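PDB 2ODF: hypothetical protein Atu2144 from Agrobacterium tumefaciens, which is of unknown function but probably acts as an N-formylglutamate amidohydrolase, a likely metal-dependent hydrolase related to zinc exopeptidases. Local coordinates for residues 27-33 with 148-154. Numbering follows the deposited sequence.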
ATOM      1  N   VAL A  27     -21.469 -10.504  14.124  1.00 20.26           N
ATOM      2  CA  VAL A  27     -20.017 -10.643  14.234  1.00 19.21           C
ATOM      3  C   VAL A  27     -19.347 -10.795  12.838  1.00 18.61           C
ATOM      4  O   VAL A  27     -19.831 -11.527  11.974  1.00 18.22           O
ATOM      5  CB  VAL A  27     -19.642 -11.805  15.176  1.00 18.95           C
ATOM      6  CG1 VAL A  27     -18.191 -12.124  15.108  1.00 18.54           C
ATOM      7  CG2 VAL A  27     -20.033 -11.457  16.626  1.00 19.92           C
ATOM      8  N   LEU A  28     -18.276 -10.033  12.615  1.00 17.62           N
ATOM      9  CA  LEU A  28     -17.442 -10.156  11.407  1.00 17.12           C
ATOM     10  C   LEU A  28     -16.085 -10.663  11.857  1.00 16.44           C
ATOM     11  O   LEU A  28     -15.341  -9.961  12.579  1.00 15.02           O
ATOM     12  CB  LEU A  28     -17.300  -8.806  10.703  1.00 17.50           C
ATOM     13  CG  LEU A  28     -16.475  -8.762   9.392  1.00 17.06           C
ATOM     14  CD1 LEU A  28     -16.963  -9.748   8.317  1.00 14.51           C
ATOM     15  CD2 LEU A  28     -16.375  -7.310   8.820  1.00 16.44           C
ATOM     16  N   LEU A  29     -15.801 -11.911  11.497  1.00 15.76           N
ATOM     17  CA  LEU A  29     -14.585 -12.577  11.891  1.00 15.50           C
ATOM     18  C   LEU A  29     -13.498 -12.288  10.862  1.00 15.53           C
ATOM     19  O   LEU A  29     -13.762 -12.323   9.645  1.00 14.65           O
ATOM     20  CB  LEU A  29     -14.803 -14.081  12.010  1.00 15.67           C
ATOM     21  CG  LEU A  29     -15.744 -14.555  13.133  1.00 16.55           C
ATOM     22  CD1 LEU A  29     -16.361 -15.966  12.860  1.00 14.56           C
ATOM     23  CD2 LEU A  29     -15.039 -14.475  14.497  1.00 16.82           C
ATOM     24  N   VAL A  30     -12.297 -11.995  11.369  1.00 14.30           N
ATOM     25  CA  VAL A  30     -11.117 -11.643  10.555  1.00 15.11           C
ATOM     26  C   VAL A  30      -9.905 -12.465  11.022  1.00 15.66           C
ATOM     27  O   VAL A  30      -9.601 -12.517  12.218  1.00 16.52           O
ATOM     28  CB  VAL A  30     -10.803 -10.122  10.631  1.00 15.08           C
ATOM     29  CG1 VAL A  30      -9.555  -9.766   9.777  1.00 14.81           C
ATOM     30  CG2 VAL A  30     -12.088  -9.297  10.243  1.00 14.77           C
ATOM     31  N   CYS A  31      -9.221 -13.098  10.083  1.00 15.63           N
ATOM     32  CA  CYS A  31      -8.068 -13.937  10.396  1.00 15.29           C
ATOM     33  C   CYS A  31      -6.918 -13.644   9.436  1.00 15.49           C
ATOM     34  O   CYS A  31      -6.829 -14.225   8.352  1.00 15.26           O
ATOM     35  CB  CYS A  31      -8.469 -15.422  10.345  1.00 14.46           C
ATOM     36  SG  CYS A  31      -7.237 -16.477  11.057  1.00 17.52           S
ATOM     37  N   GLU A  32      -6.050 -12.713   9.843  1.00 15.45           N
ATOM     38  CA  GLU A  32      -4.918 -12.275   9.027  1.00 16.30           C
ATOM     39  C   GLU A  32      -3.820 -13.357   8.887  1.00 16.88           C
ATOM     40  O   GLU A  32      -3.162 -13.453   7.847  1.00 16.76           O
ATOM     41  CB  GLU A  32      -4.300 -11.006   9.605  1.00 16.62           C
ATOM     42  CG  GLU A  32      -5.249  -9.862   9.869  1.00 17.70           C
ATOM     43  CD  GLU A  32      -5.706  -9.838  11.293  1.00 19.72           C
ATOM     44  OE1 GLU A  32      -6.143 -10.899  11.780  1.00 18.83           O
ATOM     45  OE2 GLU A  32      -5.638  -8.771  11.927  1.00 22.55           O
ATOM     46  N   HIS A  33      -3.671 -14.201   9.906  1.00 17.07           N
ATOM     47  CA  HIS A  33      -2.603 -15.212   9.919  1.00 16.66           C
ATOM     48  C   HIS A  33      -3.110 -16.619   9.683  1.00 16.21           C
ATOM     49  O   HIS A  33      -2.542 -17.585  10.188  1.00 15.83           O
ATOM     50  CB  HIS A  33      -1.797 -15.128  11.223  1.00 17.80           C
ATOM     51  CG  HIS A  33      -1.169 -13.786  11.465  1.00 16.57           C
ATOM     52  ND1 HIS A  33      -0.793 -13.361  12.716  1.00 18.37           N
ATOM     53  CD2 HIS A  33      -0.898 -12.757  10.622  1.00 16.36           C
ATOM     54  CE1 HIS A  33      -0.285 -12.140  12.639  1.00 18.74           C
ATOM     55  NE2 HIS A  33      -0.353 -11.741  11.380  1.00 18.18           N
ATOM     56  N   VAL A 148     -22.231  -4.219  13.357  1.00 21.59           N
ATOM     57  CA  VAL A 148     -20.978  -4.916  13.024  1.00 20.98           C
ATOM     58  C   VAL A 148     -20.090  -4.983  14.255  1.00 18.94           C
ATOM     59  O   VAL A 148     -19.881  -3.969  14.923  1.00 19.18           O
ATOM     60  CB  VAL A 148     -20.174  -4.206  11.929  1.00 20.32           C
ATOM     61  CG1 VAL A 148     -18.909  -5.009  11.645  1.00 21.65           C
ATOM     62  CG2 VAL A 148     -21.025  -4.001  10.662  1.00 21.27           C
ATOM     63  N   VAL A 149     -19.638  -6.187  14.590  1.00 17.64           N
ATOM     64  CA  VAL A 149     -18.756  -6.416  15.723  1.00 17.41           C
ATOM     65  C   VAL A 149     -17.502  -7.066  15.116  1.00 16.86           C
ATOM     66  O   VAL A 149     -17.560  -8.170  14.548  1.00 15.55           O
ATOM     67  CB  VAL A 149     -19.369  -7.348  16.809  1.00 17.69           C
ATOM     68  CG1 VAL A 149     -18.354  -7.620  17.947  1.00 15.65           C
ATOM     69  CG2 VAL A 149     -20.715  -6.797  17.394  1.00 17.12           C
ATOM     70  N   VAL A 150     -16.381  -6.359  15.198  1.00 16.31           N
ATOM     71  CA  VAL A 150     -15.162  -6.798  14.501  1.00 16.72           C
ATOM     72  C   VAL A 150     -14.371  -7.675  15.430  1.00 16.07           C
ATOM     73  O   VAL A 150     -13.912  -7.228  16.467  1.00 16.61           O
ATOM     74  CB  VAL A 150     -14.318  -5.591  14.011  1.00 16.58           C
ATOM     75  CG1 VAL A 150     -13.003  -6.062  13.280  1.00 16.91           C
ATOM     76  CG2 VAL A 150     -15.176  -4.708  13.107  1.00 17.09           C
ATOM     77  N   VAL A 151     -14.171  -8.928  15.036  1.00 16.18           N
ATOM     78  CA  VAL A 151     -13.508  -9.878  15.916  1.00 16.75           C
ATOM     79  C   VAL A 151     -12.389 -10.512  15.128  1.00 16.98           C
ATOM     80  O   VAL A 151     -12.652 -11.184  14.139  1.00 17.44           O
ATOM     81  CB  VAL A 151     -14.473 -10.985  16.405  1.00 17.43           C
ATOM     82  CG1 VAL A 151     -13.700 -12.003  17.286  1.00 16.67           C
ATOM     83  CG2 VAL A 151     -15.684 -10.375  17.154  1.00 17.69           C
ATOM     84  N   THR A 152     -11.148 -10.287  15.545  1.00 16.88           N
ATOM     85  CA  THR A 152     -10.005 -10.952  14.915  1.00 17.09           C
ATOM     86  C   THR A 152      -9.528 -12.159  15.747  1.00 16.90           C
ATOM     87  O   THR A 152      -9.590 -12.169  16.989  1.00 16.07           O
ATOM     88  CB  THR A 152      -8.846  -9.981  14.634  1.00 17.38           C
ATOM     89  OG1 THR A 152      -8.108  -9.732  15.823  1.00 18.54           O
ATOM     90  CG2 THR A 152      -9.348  -8.629  14.119  1.00 18.13           C
ATOM     91  N   ILE A 153      -9.071 -13.184  15.035  1.00 15.90           N
ATOM     92  CA  ILE A 153      -8.698 -14.463  15.653  1.00 16.64           C
ATOM     93  C   ILE A 153      -7.247 -14.793  15.359  1.00 16.62           C
ATOM     94  O   ILE A 153      -6.840 -14.904  14.188  1.00 16.92           O
ATOM     95  CB  ILE A 153      -9.580 -15.640  15.115  1.00 16.85           C
ATOM     96  CG1 ILE A 153     -11.080 -15.350  15.271  1.00 18.11           C
ATOM     97  CG2 ILE A 153      -9.176 -16.956  15.741  1.00 15.70           C
ATOM     98  CD1 ILE A 153     -11.580 -15.169  16.702  1.00 14.43           C
ATOM     99  N   HIS A 154      -6.481 -14.987  16.428  1.00 16.26           N
ATOM    100  CA  HIS A 154      -5.050 -15.227  16.367  1.00 16.96           C
ATOM    101  C   HIS A 154      -4.674 -16.392  17.300  1.00 16.73           C
ATOM    102  O   HIS A 154      -5.406 -16.699  18.264  1.00 16.90           O
ATOM    103  CB  HIS A 154      -4.267 -13.999  16.837  1.00 17.04           C
ATOM    104  CG  HIS A 154      -4.247 -12.868  15.854  1.00 18.86           C
ATOM    105  ND1 HIS A 154      -5.366 -12.121  15.549  1.00 22.63           N
ATOM    106  CD2 HIS A 154      -3.239 -12.365  15.102  1.00 18.33           C
ATOM    107  CE1 HIS A 154      -5.036 -11.189  14.668  1.00 21.63           C
ATOM    108  NE2 HIS A 154      -3.757 -11.328  14.370  1.00 23.26           N
TER
HETATM  109  O   HOH W   1      -4.617 -14.013  12.554  1.00 23.36           O
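Leu29 rests its CD2 methyl against two side chains of the neighbouring strand 149-156, 4.0 Å from Val151 CG1 and 4.1 Å from Ile153 CG1. Val27 extends this apolar row, with CG1 3.7 Å from Val151 CG2. Helix 62-73 covers Leu29 and Ile153. Leu28 and Val30 turn to the other face, under helix 116-143. Strands 27-31 and 149-156 are parallel neighbours inside the mixed sheet of an alpha/beta fold with helices on both faces, consistent with the zinc exopeptidase clan. Four backbone hydrogen bonds join them: Leu28 N to Val149 O (2.8 Å), Val151 N to Leu28 O, Val30 N to Val151 O and Ile153 N to Val30 O (each 2.9 Å). Past Cys31 the direct pairing gives way to a water, which accepts from His33 N (2.8 Å) and donates to Ile153 O (2.9 Å). There the edge of the His154 ring meets the face of His33, centroids 5.0 Å apart. His33 NE2 also hydrogen-bonds Asp88, and Glu32 OE2 hydrogen-bonds Thr209.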